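Local atomic coordinates of putative polyprenyl synthetase (Streptomyces coelicolor, PDB entry 3NF2), a protein that probably catalyses the condensation of isoprenoid diphosphates into longer prenyl diphosphates, as a metal-dependent prenyltransferase of the FPP/GGPP synthase family. Residues W241-R245 with Q246-S250; F283-E286 with E287-R291; I163-E166 with H167-R170. One frame throughout, in Å; residues are numbered along the deposited sequence.

Contact 1. Residues W241-R245 with Q246-S250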
# COMPACT_ATOMS: atom_id res chain seq x y z
N TRP A 241 8.20 28.72 -15.40
CA TRP A 241 7.02 28.80 -14.52
C TRP A 241 6.24 27.48 -14.44
O TRP A 241 5.00 27.48 -14.45
CB TRP A 241 6.08 29.97 -14.92
CG TRP A 241 6.77 31.09 -15.66
CD1 TRP A 241 6.79 31.28 -17.01
CD2 TRP A 241 7.55 32.15 -15.09
NE1 TRP A 241 7.54 32.39 -17.32
CE2 TRP A 241 8.02 32.94 -16.17
CE3 TRP A 241 7.91 32.50 -13.79
CZ2 TRP A 241 8.83 34.08 -15.97
CZ3 TRP A 241 8.72 33.63 -13.59
CH2 TRP A 241 9.16 34.41 -14.68
N SER A 242 6.97 26.36 -14.36
CA SER A 242 6.40 25.01 -14.52
C SER A 242 5.26 24.71 -13.54
O SER A 242 4.22 24.21 -13.95
CB SER A 242 7.49 23.92 -14.43
OG SER A 242 7.77 23.57 -13.08
N ASP A 243 5.45 25.06 -12.27
CA ASP A 243 4.40 24.89 -11.27
C ASP A 243 3.15 25.73 -11.55
O ASP A 243 2.05 25.36 -11.14
CB ASP A 243 4.90 25.22 -9.87
CG ASP A 243 5.73 24.11 -9.26
OD1 ASP A 243 6.02 23.11 -9.94
OD2 ASP A 243 6.10 24.25 -8.07
N LEU A 244 3.31 26.87 -12.22
CA LEU A 244 2.15 27.70 -12.56
C LEU A 244 1.38 27.14 -13.75
O LEU A 244 0.17 27.33 -13.84
CB LEU A 244 2.54 29.16 -12.80
CG LEU A 244 3.24 29.92 -11.66
CD1 LEU A 244 3.44 31.38 -12.04
CD2 LEU A 244 2.50 29.81 -10.34
N ARG A 245 2.07 26.45 -14.65
CA ARG A 245 1.44 25.73 -15.76
C ARG A 245 0.60 24.54 -15.27
O ARG A 245 -0.30 24.08 -15.96
CB ARG A 245 2.49 25.25 -16.77
CG ARG A 245 3.18 26.36 -17.55
CD ARG A 245 4.31 25.84 -18.44
NE ARG A 245 5.13 26.93 -18.97
CZ ARG A 245 4.98 27.47 -20.18
NH1 ARG A 245 4.04 27.03 -21.01
NH2 ARG A 245 5.78 28.46 -20.58
N GLN A 246 0.91 24.05 -14.07
CA GLN A 246 0.22 22.91 -13.48
C GLN A 246 -0.77 23.34 -12.39
O GLN A 246 -1.36 22.49 -11.71
CB GLN A 246 1.24 21.90 -12.92
CG GLN A 246 1.99 21.08 -13.98
CD GLN A 246 3.12 20.23 -13.39
OE1 GLN A 246 3.38 20.27 -12.18
NE2 GLN A 246 3.79 19.45 -14.24
N ARG A 247 -0.88 24.64 -12.20
CA ARG A 247 -1.73 25.28 -11.22
C ARG A 247 -1.55 24.84 -9.79
O ARG A 247 -2.52 24.72 -9.08
CB ARG A 247 -3.20 25.17 -11.57
CG ARG A 247 -3.58 25.79 -12.85
CD ARG A 247 -5.03 25.66 -13.10
NE ARG A 247 -5.33 25.28 -14.47
CZ ARG A 247 -5.78 24.10 -14.83
NH1 ARG A 247 -5.98 23.16 -13.94
NH2 ARG A 247 -6.02 23.84 -16.09
N LYS A 248 -0.32 24.60 -9.38
CA LYS A 248 -0.08 24.20 -8.02
C LYS A 248 -0.29 25.30 -7.02
O LYS A 248 -0.01 26.43 -7.27
CB LYS A 248 1.32 23.64 -7.86
CG LYS A 248 1.42 22.21 -8.23
CD LYS A 248 2.86 21.73 -8.33
CE LYS A 248 2.93 20.29 -8.81
NZ LYS A 248 2.66 19.30 -7.74
N LYS A 249 -0.82 24.97 -5.88
CA LYS A 249 -0.89 25.92 -4.83
C LYS A 249 0.27 25.76 -3.88
O LYS A 249 0.12 25.31 -2.78
CB LYS A 249 -2.23 25.83 -4.15
CG LYS A 249 -3.33 26.23 -5.09
CD LYS A 249 -4.40 27.06 -4.40
CE LYS A 249 -5.10 27.95 -5.37
NZ LYS A 249 -5.45 27.21 -6.57
N SER A 250 1.44 26.17 -4.33
CA SER A 250 2.66 26.11 -3.56
C SER A 250 2.71 27.26 -2.64
O SER A 250 1.90 28.14 -2.72
CB SER A 250 3.85 26.15 -4.47
OG SER A 250 3.62 27.06 -5.49
O HOH W 1 5.95 26.48 -6.90
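Asp243 and Lys248 meet twice, once through the backbone and once through their side chains. Lys248 N donates to Asp243 O at 3.0 Å with an N-H...O angle of 167°, the straightest of the bonds joining the two segments. Lower in strength are the others: Arg247 N to Leu244 O is weak at 3.3 Å, and Gln246 N divides itself between Ser242 O and Asp243 O in two weak, bent bonds of 3.3 and 3.4 Å. Asp243 O therefore accepts from both Gln246 and Lys248. The bonds from Lys248 N and Arg247 N, together with the positive phi of Arg247 (55°), define a Schellman motif that ends the short helix 242-245 and turns the chain toward helix 251-259. Beyond the backbone, the aliphatic part of Lys248 lies across the Asp243 carboxylate, CD standing 3.8 Å from OD1. This contact is not a salt bridge: the Lys248 chain bends at its last torsion (chi4 -80°), leaving NZ 5.5 Å from Asp243 OD1 and directing it to a bound sulfate, with which it forms a salt bridge. The sulfate probably came from the crystallisation liquor, but its position is consistent with an anion site such as a diphosphate-binding enzyme would need. The other carboxylate oxygen, Asp243 OD2, accepts from a water, and that water in turn accepts from Ser250 OG at 2.8 Å, so one solvent molecule links the helix to the residue just before helix 251-259. The Ser250 hydroxyl is thereby engaged and makes no capping bond of its own. Arg245 points away from 246-250, and its NE donates to Thr240 O, while Arg247 forms a cation-pi contact with Phe280. Ser242 OG has a weak bond with Gly228 O.

Contact 2. Residues F283-E286 with E287-R291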
# COMPACT_ATOMS: atom_id res chain seq x y z
N PHE A 283 -2.40 29.34 -22.95
CA PHE A 283 -1.67 30.34 -22.15
C PHE A 283 -0.21 30.44 -22.58
O PHE A 283 0.42 29.44 -22.92
CB PHE A 283 -1.71 29.98 -20.66
CG PHE A 283 -2.93 30.48 -19.93
CD1 PHE A 283 -2.87 30.70 -18.55
CD2 PHE A 283 -4.13 30.73 -20.59
CE1 PHE A 283 -3.99 31.16 -17.85
CE2 PHE A 283 -5.25 31.19 -19.90
CZ PHE A 283 -5.18 31.41 -18.53
N SER A 284 0.32 31.66 -22.56
CA SER A 284 1.69 31.92 -22.99
C SER A 284 2.61 32.03 -21.78
O SER A 284 2.15 32.18 -20.65
CB SER A 284 1.76 33.21 -23.81
OG SER A 284 1.30 34.32 -23.05
N GLU A 285 3.92 31.98 -22.03
CA GLU A 285 4.96 32.27 -21.03
C GLU A 285 4.68 33.59 -20.30
O GLU A 285 4.72 33.65 -19.06
CB GLU A 285 6.33 32.30 -21.73
CG GLU A 285 7.54 32.47 -20.80
CD GLU A 285 7.89 33.92 -20.53
OE1 GLU A 285 8.17 34.27 -19.36
OE2 GLU A 285 7.88 34.72 -21.49
N GLU A 286 4.35 34.63 -21.06
CA GLU A 286 4.13 35.98 -20.54
C GLU A 286 2.98 36.07 -19.56
O GLU A 286 3.05 36.82 -18.58
CB GLU A 286 3.91 36.95 -21.69
CG GLU A 286 5.13 37.11 -22.57
CD GLU A 286 5.17 36.18 -23.77
OE1 GLU A 286 4.67 35.04 -23.69
OE2 GLU A 286 5.71 36.62 -24.79
N GLU A 287 1.93 35.29 -19.82
CA GLU A 287 0.79 35.20 -18.89
C GLU A 287 1.20 34.52 -17.60
O GLU A 287 0.77 34.92 -16.52
CB GLU A 287 -0.39 34.47 -19.54
CG GLU A 287 -1.02 35.21 -20.72
CD GLU A 287 -2.15 34.42 -21.35
OE1 GLU A 287 -1.95 33.91 -22.47
OE2 GLU A 287 -3.22 34.29 -20.71
N PHE A 288 2.02 33.48 -17.70
CA PHE A 288 2.57 32.84 -16.50
C PHE A 288 3.57 33.73 -15.77
O PHE A 288 3.64 33.71 -14.53
CB PHE A 288 3.16 31.46 -16.80
CG PHE A 288 2.11 30.43 -17.15
CD1 PHE A 288 1.14 30.06 -16.22
CD2 PHE A 288 2.10 29.83 -18.40
CE1 PHE A 288 0.17 29.11 -16.54
CE2 PHE A 288 1.14 28.89 -18.74
CZ PHE A 288 0.17 28.52 -17.81
N ALA A 289 4.32 34.52 -16.53
CA ALA A 289 5.19 35.54 -15.95
C ALA A 289 4.38 36.58 -15.18
O ALA A 289 4.71 36.90 -14.03
CB ALA A 289 6.05 36.20 -17.02
N ALA A 290 3.29 37.09 -15.78
CA ALA A 290 2.42 38.05 -15.08
C ALA A 290 1.95 37.55 -13.71
O ALA A 290 1.91 38.33 -12.75
CB ALA A 290 1.21 38.42 -15.94
N ARG A 291 1.60 36.26 -13.62
CA ARG A 291 1.12 35.68 -12.35
C ARG A 291 2.23 35.56 -11.31
O ARG A 291 2.00 35.74 -10.12
CB ARG A 291 0.46 34.32 -12.58
CG ARG A 291 -0.97 34.40 -13.13
CD ARG A 291 -1.20 33.40 -14.26
NE ARG A 291 -2.52 33.55 -14.88
CZ ARG A 291 -2.80 34.38 -15.89
NH1 ARG A 291 -1.87 35.17 -16.42
NH2 ARG A 291 -4.03 34.41 -16.39
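Ser284 and Glu287 form a capping box at the start of helix 285-297, with Ser284 as the N-cap. Its hydrogen bonds run both ways. Ser284 N donates to Glu287 OE1 at 3.2 Å with an N-H...O angle of 153°, approaching from above the carboxylate plane, while Glu287 N returns a weak bond to Ser284 OG at 3.4 Å. A third, weak bond leads from Ser284 OG to Glu287 OE1. The serine hydroxyl is placed for this by a chi1 of 60°, which sets OG between the backbone N and the carbonyl carbon. Phe288 N to Ser284 O, Ala289 N to Glu285 O and Ala290 N to Glu286 O then carry on the backbone pattern of the helix.

The apolar and aromatic contacts centre on Phe283. Its CB packs on Phe288 CE2 at 3.6 Å, and the two rings meet obliquely, their planes 55° apart.

Charged groups complete the arrangement. Glu287 OE2, the carboxylate oxygen not used in the capping box, stands 3.6 Å above one face of the Phe283 ring, toward its rim. Phe283 CE1 lies over one face of the Arg291 guanidinium, whose NE forms a salt bridge with Asp274 of helix 262-275. Arg291 NH1 curls back to its own helix, donating to Glu287 O at 2.7 Å from the face of that carbonyl opposite to Arg291 N.

Contact 3. Residues I163-E166 with H167-R170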
# COMPACT_ATOMS: atom_id res chain seq x y z
N ILE A 163 -5.80 15.95 -2.54
CA ILE A 163 -7.12 15.64 -3.11
C ILE A 163 -8.25 16.51 -2.51
O ILE A 163 -9.10 17.02 -3.23
CB ILE A 163 -7.43 14.12 -2.99
CG1 ILE A 163 -6.38 13.31 -3.75
CG2 ILE A 163 -8.83 13.80 -3.53
CD1 ILE A 163 -6.42 11.82 -3.45
N SER A 164 -8.23 16.68 -1.19
CA SER A 164 -9.23 17.47 -0.47
C SER A 164 -9.24 18.96 -0.85
O SER A 164 -10.27 19.62 -0.71
CB SER A 164 -9.01 17.34 1.04
OG SER A 164 -10.05 17.94 1.77
N TYR A 165 -8.11 19.47 -1.35
CA TYR A 165 -8.00 20.88 -1.73
C TYR A 165 -8.03 21.14 -3.23
O TYR A 165 -7.98 22.29 -3.66
CB TYR A 165 -6.73 21.54 -1.14
CG TYR A 165 -6.53 21.41 0.36
CD1 TYR A 165 -7.60 21.53 1.25
CD2 TYR A 165 -5.26 21.22 0.89
CE1 TYR A 165 -7.41 21.43 2.63
CE2 TYR A 165 -5.05 21.11 2.26
CZ TYR A 165 -6.12 21.21 3.13
OH TYR A 165 -5.91 21.10 4.49
N GLU A 166 -8.12 20.08 -4.03
CA GLU A 166 -7.90 20.19 -5.48
C GLU A 166 -8.89 21.07 -6.27
O GLU A 166 -8.57 21.52 -7.37
CB GLU A 166 -7.74 18.80 -6.13
CG GLU A 166 -9.04 18.02 -6.34
CD GLU A 166 -8.80 16.55 -6.70
OE1 GLU A 166 -9.80 15.82 -6.87
OE2 GLU A 166 -7.62 16.13 -6.81
N HIS A 167 -10.07 21.31 -5.70
CA HIS A 167 -11.05 22.20 -6.34
C HIS A 167 -11.20 23.56 -5.64
O HIS A 167 -11.90 24.44 -6.16
CB HIS A 167 -12.42 21.50 -6.47
CG HIS A 167 -12.45 20.43 -7.51
ND1 HIS A 167 -12.74 19.11 -7.22
CD2 HIS A 167 -12.20 20.47 -8.85
CE1 HIS A 167 -12.68 18.39 -8.32
NE2 HIS A 167 -12.36 19.19 -9.32
N ARG A 168 -10.55 23.70 -4.48
CA ARG A 168 -10.56 24.94 -3.70
C ARG A 168 -9.94 26.07 -4.49
O ARG A 168 -8.92 25.87 -5.15
CB ARG A 168 -9.76 24.75 -2.41
CG ARG A 168 -10.37 23.84 -1.36
CD ARG A 168 -11.02 24.65 -0.27
NE ARG A 168 -10.73 24.11 1.05
CZ ARG A 168 -9.92 24.68 1.94
NH1 ARG A 168 -9.33 25.83 1.65
NH2 ARG A 168 -9.71 24.11 3.12
N ASP A 169 -10.53 27.27 -4.42
CA ASP A 169 -9.98 28.44 -5.10
C ASP A 169 -8.88 29.08 -4.27
O ASP A 169 -8.00 29.76 -4.80
CB ASP A 169 -11.07 29.46 -5.41
CG ASP A 169 -11.99 29.01 -6.54
OD1 ASP A 169 -11.53 28.25 -7.42
OD2 ASP A 169 -13.17 29.42 -6.54
N ARG A 170 -8.94 28.87 -2.96
CA ARG A 170 -7.85 29.26 -2.08
C ARG A 170 -7.62 28.23 -0.99
O ARG A 170 -8.53 27.51 -0.58
CB ARG A 170 -8.09 30.66 -1.49
CG ARG A 170 -9.42 30.86 -0.79
CD ARG A 170 -9.86 32.32 -0.74
NE ARG A 170 -8.94 33.13 0.06
CZ ARG A 170 -8.21 34.14 -0.42
NH1 ARG A 170 -8.29 34.50 -1.70
NH2 ARG A 170 -7.41 34.80 0.40
O HOH W 2 -11.64 20.35 -3.35
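Over one face of the Arg168 guanidinium stands CD1 of the Tyr165 ring, 3.6 Å above the guanidinium plane and offset toward the rim; at the edge, in plane, lies Arg170 O. The approach is not a parallel stack, since ring and guanidinium planes are 66° apart, and Arg168 NH2 comes to 3.6 Å from Tyr165 CE1 obliquely. Arg168 was modelled in two conformers, so these details hold for one of them. In it, Arg168 NH1 donates to Arg170 O at 2.9 Å on a lone pair of that carbonyl, and Arg168 NH2 forms a salt bridge with Glu175. The His167 ring has Glu166 CG over one face, a CH-pi contact 4.2 Å from the centroid; a chi1 of 77° on Glu166 swings CG to that side.

The backbone beneath is a type I beta turn from Tyr165 to Arg168, closed by Arg168 N to Tyr165 O at 3.0 Å. A water bridges the same bend, donating to Ser164 O and accepting from His167 N at 3.0 Å. Replacing Tyr165 by an alanine would probably open a gap beside the Arg168 guanidinium, which Arg170 O and Glu175 would still hold. The turn follows helix 139-165 and leads to helix 173-198, whose Glu175 and Met179 touch the Tyr165 side chain, while Ile163, two residues earlier, packs on Leu120 of the second subunit.

Contact 3 comes first along the chain, turning it from helix 139-165 toward helix 173-198. Contact 1 follows, joining helix 242-245 to the loop that leads into helix 251-259, and contact 2 begins helix 285-297. Each closes only a few residues of local chain, and they run in series without nesting or crossing. In space contact 1 stands between the others. Trp241 NE1 lies 2.8 Å from Glu285 OE1, a probable hydrogen bond, and Arg245 CG packs 3.5 Å from Phe288 CE2, tying contact 1 to contact 2. Toward contact 3, Lys249 CE approaches Asp169 O at 3.5 Å. Contacts 2 and 3 do not touch, their nearest atoms being about 12 Å apart.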